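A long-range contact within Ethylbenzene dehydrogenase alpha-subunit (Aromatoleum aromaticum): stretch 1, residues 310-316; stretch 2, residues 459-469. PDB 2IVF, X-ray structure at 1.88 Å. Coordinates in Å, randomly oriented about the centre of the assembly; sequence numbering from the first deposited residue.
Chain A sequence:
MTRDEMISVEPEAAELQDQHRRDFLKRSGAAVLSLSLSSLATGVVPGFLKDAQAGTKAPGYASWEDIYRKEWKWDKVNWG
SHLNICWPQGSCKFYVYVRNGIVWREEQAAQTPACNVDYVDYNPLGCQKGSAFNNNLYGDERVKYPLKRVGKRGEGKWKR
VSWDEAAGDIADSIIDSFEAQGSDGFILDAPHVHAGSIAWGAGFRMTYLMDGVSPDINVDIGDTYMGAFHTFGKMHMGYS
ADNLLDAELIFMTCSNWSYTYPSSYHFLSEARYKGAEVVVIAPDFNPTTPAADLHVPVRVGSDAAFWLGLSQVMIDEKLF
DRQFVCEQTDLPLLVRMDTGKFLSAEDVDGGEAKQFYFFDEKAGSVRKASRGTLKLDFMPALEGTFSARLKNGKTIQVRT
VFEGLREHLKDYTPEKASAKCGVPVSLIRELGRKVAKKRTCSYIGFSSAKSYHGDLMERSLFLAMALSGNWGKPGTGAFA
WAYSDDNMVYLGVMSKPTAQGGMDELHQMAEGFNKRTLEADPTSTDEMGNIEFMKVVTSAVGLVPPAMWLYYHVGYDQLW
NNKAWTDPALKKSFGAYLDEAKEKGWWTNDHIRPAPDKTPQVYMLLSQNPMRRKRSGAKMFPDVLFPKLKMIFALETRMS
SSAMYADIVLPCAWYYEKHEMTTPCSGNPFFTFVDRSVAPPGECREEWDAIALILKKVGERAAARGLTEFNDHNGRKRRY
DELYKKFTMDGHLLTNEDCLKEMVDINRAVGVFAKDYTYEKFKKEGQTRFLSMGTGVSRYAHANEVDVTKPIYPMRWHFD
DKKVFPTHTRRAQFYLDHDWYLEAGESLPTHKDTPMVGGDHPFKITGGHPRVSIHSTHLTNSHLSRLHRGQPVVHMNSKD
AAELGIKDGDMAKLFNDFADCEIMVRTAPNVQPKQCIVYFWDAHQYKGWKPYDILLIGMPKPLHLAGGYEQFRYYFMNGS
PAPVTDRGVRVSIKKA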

# COMPACT_ATOMS: atom_id res chain seq x y z
N LEU A 310 -17.51 -21.75 -17.82
CA LEU A 310 -17.36 -22.72 -16.73
C LEU A 310 -18.70 -23.40 -16.44
O LEU A 310 -18.75 -24.60 -16.19
CB LEU A 310 -16.83 -22.07 -15.46
CG LEU A 310 -15.31 -22.16 -15.21
CD1 LEU A 310 -14.45 -21.73 -16.41
CD2 LEU A 310 -14.91 -21.45 -13.92
N SER A 311 -19.78 -22.63 -16.42
CA SER A 311 -21.08 -23.19 -16.15
C SER A 311 -21.50 -24.12 -17.25
O SER A 311 -22.10 -25.16 -16.99
CB SER A 311 -22.11 -22.09 -16.01
OG SER A 311 -21.74 -21.20 -14.97
N GLN A 312 -21.21 -23.74 -18.51
CA GLN A 312 -21.53 -24.57 -19.64
C GLN A 312 -20.81 -25.90 -19.54
O GLN A 312 -21.38 -26.94 -19.83
CB GLN A 312 -21.20 -23.87 -20.95
CG GLN A 312 -21.82 -24.52 -22.18
CD GLN A 312 -21.07 -25.73 -22.74
OE1 GLN A 312 -21.65 -26.50 -23.52
NE2 GLN A 312 -19.80 -25.91 -22.35
N VAL A 313 -19.56 -25.85 -19.10
CA VAL A 313 -18.78 -27.07 -18.91
C VAL A 313 -19.44 -28.02 -17.91
O VAL A 313 -19.64 -29.20 -18.20
CB VAL A 313 -17.35 -26.75 -18.53
CG1 VAL A 313 -16.59 -28.03 -18.03
CG2 VAL A 313 -16.64 -26.13 -19.69
N MET A 314 -19.78 -27.49 -16.73
CA MET A 314 -20.38 -28.28 -15.69
C MET A 314 -21.72 -28.82 -16.09
O MET A 314 -22.08 -29.92 -15.70
CB MET A 314 -20.54 -27.46 -14.41
CG MET A 314 -19.25 -26.99 -13.81
SD MET A 314 -19.50 -26.28 -12.16
CE MET A 314 -19.75 -24.57 -12.57
N ILE A 315 -22.49 -28.05 -16.85
CA ILE A 315 -23.79 -28.55 -17.30
C ILE A 315 -23.59 -29.61 -18.38
O ILE A 315 -24.08 -30.73 -18.25
CB ILE A 315 -24.73 -27.39 -17.70
CG1 ILE A 315 -25.12 -26.61 -16.43
CG2 ILE A 315 -25.98 -27.90 -18.49
CD1 ILE A 315 -25.88 -25.34 -16.69
N ASP A 316 -22.82 -29.29 -19.41
CA ASP A 316 -22.65 -30.19 -20.53
C ASP A 316 -22.01 -31.54 -20.13
O ASP A 316 -22.37 -32.59 -20.66
CB ASP A 316 -21.78 -29.49 -21.57
CG ASP A 316 -21.78 -30.17 -22.90
OD1 ASP A 316 -22.85 -30.61 -23.36
OD2 ASP A 316 -20.70 -30.24 -23.52
N ARG A 459 -23.12 -12.12 -11.31
CA ARG A 459 -24.16 -13.14 -11.45
C ARG A 459 -23.62 -14.42 -12.09
O ARG A 459 -24.00 -15.54 -11.73
CB ARG A 459 -25.32 -12.56 -12.25
CG ARG A 459 -26.04 -11.51 -11.51
CD ARG A 459 -27.06 -10.82 -12.42
NE ARG A 459 -28.11 -11.75 -12.88
CZ ARG A 459 -28.85 -11.58 -13.94
NH1 ARG A 459 -28.70 -10.51 -14.70
NH2 ARG A 459 -29.77 -12.47 -14.24
N SER A 460 -22.72 -14.26 -13.04
CA SER A 460 -22.20 -15.39 -13.78
C SER A 460 -21.30 -16.22 -12.88
O SER A 460 -21.35 -17.43 -12.90
CB SER A 460 -21.46 -14.91 -15.04
OG SER A 460 -22.30 -14.18 -15.86
N LEU A 461 -20.48 -15.55 -12.07
CA LEU A 461 -19.65 -16.26 -11.08
C LEU A 461 -20.55 -16.99 -10.08
O LEU A 461 -20.36 -18.16 -9.80
CB LEU A 461 -18.71 -15.29 -10.34
CG LEU A 461 -17.76 -15.83 -9.25
CD1 LEU A 461 -16.52 -14.86 -9.08
CD2 LEU A 461 -18.49 -16.02 -7.91
N PHE A 462 -21.58 -16.32 -9.57
CA PHE A 462 -22.49 -17.03 -8.66
C PHE A 462 -23.23 -18.20 -9.28
O PHE A 462 -23.53 -19.18 -8.58
CB PHE A 462 -23.44 -16.04 -7.99
CG PHE A 462 -22.73 -15.09 -7.10
CD1 PHE A 462 -21.86 -15.59 -6.17
CD2 PHE A 462 -22.89 -13.72 -7.19
CE1 PHE A 462 -21.13 -14.74 -5.31
CE2 PHE A 462 -22.17 -12.88 -6.33
CZ PHE A 462 -21.28 -13.39 -5.42
N LEU A 463 -23.48 -18.16 -10.58
CA LEU A 463 -24.11 -19.28 -11.28
C LEU A 463 -23.19 -20.48 -11.26
O LEU A 463 -23.61 -21.58 -10.98
CB LEU A 463 -24.50 -18.89 -12.72
CG LEU A 463 -25.05 -20.03 -13.57
CD1 LEU A 463 -26.32 -20.65 -12.91
CD2 LEU A 463 -25.31 -19.55 -15.02
N ALA A 464 -21.89 -20.26 -11.47
CA ALA A 464 -20.90 -21.34 -11.38
C ALA A 464 -20.79 -21.90 -9.96
O ALA A 464 -20.61 -23.12 -9.76
CB ALA A 464 -19.52 -20.84 -11.90
N MET A 465 -20.83 -21.00 -8.97
CA MET A 465 -20.83 -21.42 -7.57
C MET A 465 -22.09 -22.21 -7.25
O MET A 465 -22.03 -23.19 -6.55
CB MET A 465 -20.68 -20.23 -6.63
CG MET A 465 -19.42 -19.46 -6.88
SD MET A 465 -17.93 -20.54 -6.72
CE MET A 465 -16.83 -19.76 -7.90
N ALA A 466 -23.24 -21.79 -7.75
CA ALA A 466 -24.47 -22.56 -7.57
C ALA A 466 -24.40 -23.98 -8.14
O ALA A 466 -24.83 -24.99 -7.51
CB ALA A 466 -25.65 -21.82 -8.24
N LEU A 467 -23.94 -24.04 -9.38
CA LEU A 467 -23.91 -25.28 -10.13
C LEU A 467 -22.95 -26.24 -9.45
O LEU A 467 -23.14 -27.41 -9.54
CB LEU A 467 -23.48 -25.05 -11.57
CG LEU A 467 -24.54 -24.39 -12.44
CD1 LEU A 467 -23.87 -23.86 -13.75
CD2 LEU A 467 -25.74 -25.34 -12.72
N SER A 468 -21.95 -25.71 -8.74
CA SER A 468 -20.96 -26.56 -8.05
C SER A 468 -21.27 -26.73 -6.56
O SER A 468 -20.51 -27.38 -5.84
CB SER A 468 -19.58 -25.98 -8.26
OG SER A 468 -19.48 -24.61 -7.84
N GLY A 469 -22.38 -26.17 -6.09
CA GLY A 469 -22.74 -26.24 -4.68
C GLY A 469 -21.76 -25.53 -3.77
O GLY A 469 -21.59 -25.93 -2.61

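Two helical segments, separated by about 150 residues in sequence, pack side by side in the ethylbenzene dehydrogenase alpha-subunit, with most of their residues buried. Their axes approach to 9.3 Å and run in nearly the same direction, with an angle of 25° between them. No hydrogen bond passes from one stretch to the other, so the contact rests on shape and side-chain packing; 307 Å² is buried, both sides summed.

The closest fit of backbone to backbone lies where Ser311 meets Ala464, whose CA atoms are 5.1 Å apart. Both residues are small, which is compatible with so close an approach. The side chain of Ser311 points toward the second helix and enters a hole bounded by Ser460, Leu463, Ala464 and Leu467, a classic knob-into-hole arrangement in which successive turns of one helix receive a residue of the other. Ser311 OG comes 3.8 Å from Leu463 CG and 3.8 Å from Ala464 CB, while Ser311 CB lies 3.4 Å from Leu467 CD1. A serine is compact enough to sit this deep, and its hydroxyl is not stranded among the hydrocarbon, because it is hydrogen-bonded elsewhere in the structure. Ala464 contributes just a methyl group, directed sideways, which leaves the first helix room to come near while still offering a surface to pack against.

The apolar contacts extend from this point toward the C-terminal ends of the segments. Met314, one turn beyond Ser311, also points toward the other helix. Its long, unbranched chain has chi1 m and chi2 t, and chi3 of -91° turns CE off the line of the chain, to lie by Ala464 and Leu467: Met314 CE is 3.8 Å from Ala464 CB and 3.9 Å from Leu467 CB. The same methyl lies 3.3 Å from the carbonyl oxygen, Met314 CE to Ala464 O, a close packing approach. One atom back along the side chain, Met314 SD lies 3.9 Å from Ser468 CB. Methionine suits this place because it is apolar, flexible and long enough to follow the surface past a small alanine.

Leu467 answers from the second helix. It points toward the first stretch and has 72 Å² covered by it, the largest share of any residue here. Leu467 CD1 packs against Ser311 CB and also meets Ile315 CD1 at 3.9 Å, so Leu467 meets three residues of the first helix, Ser311 and Ile315 through CD1 and Met314 through CB. Leucine suits the place because it is apolar and its reach fills the space among them. Ile315, partly exposed at the margin of burial, leaves its backbone sideways, but its extended chain, with chi2 t, brings the delta methyl back toward the contact.

Backbone hydrogen bonds within each segment hold the spacing of the contact residues along each helix. Ile315 N bonds to Ser311 O at 2.9 Å, and Leu467 N to Leu463 O at 3.0 Å, linking contact residues one turn apart. Gly469 is the first residue to leave helical phi/psi; its positive phi, a conformation that favours glycine, is part of a Schellman motif, with Gly469 N bonded to Ala466 O at 3.1 Å. Gly469 itself takes no part in the contact.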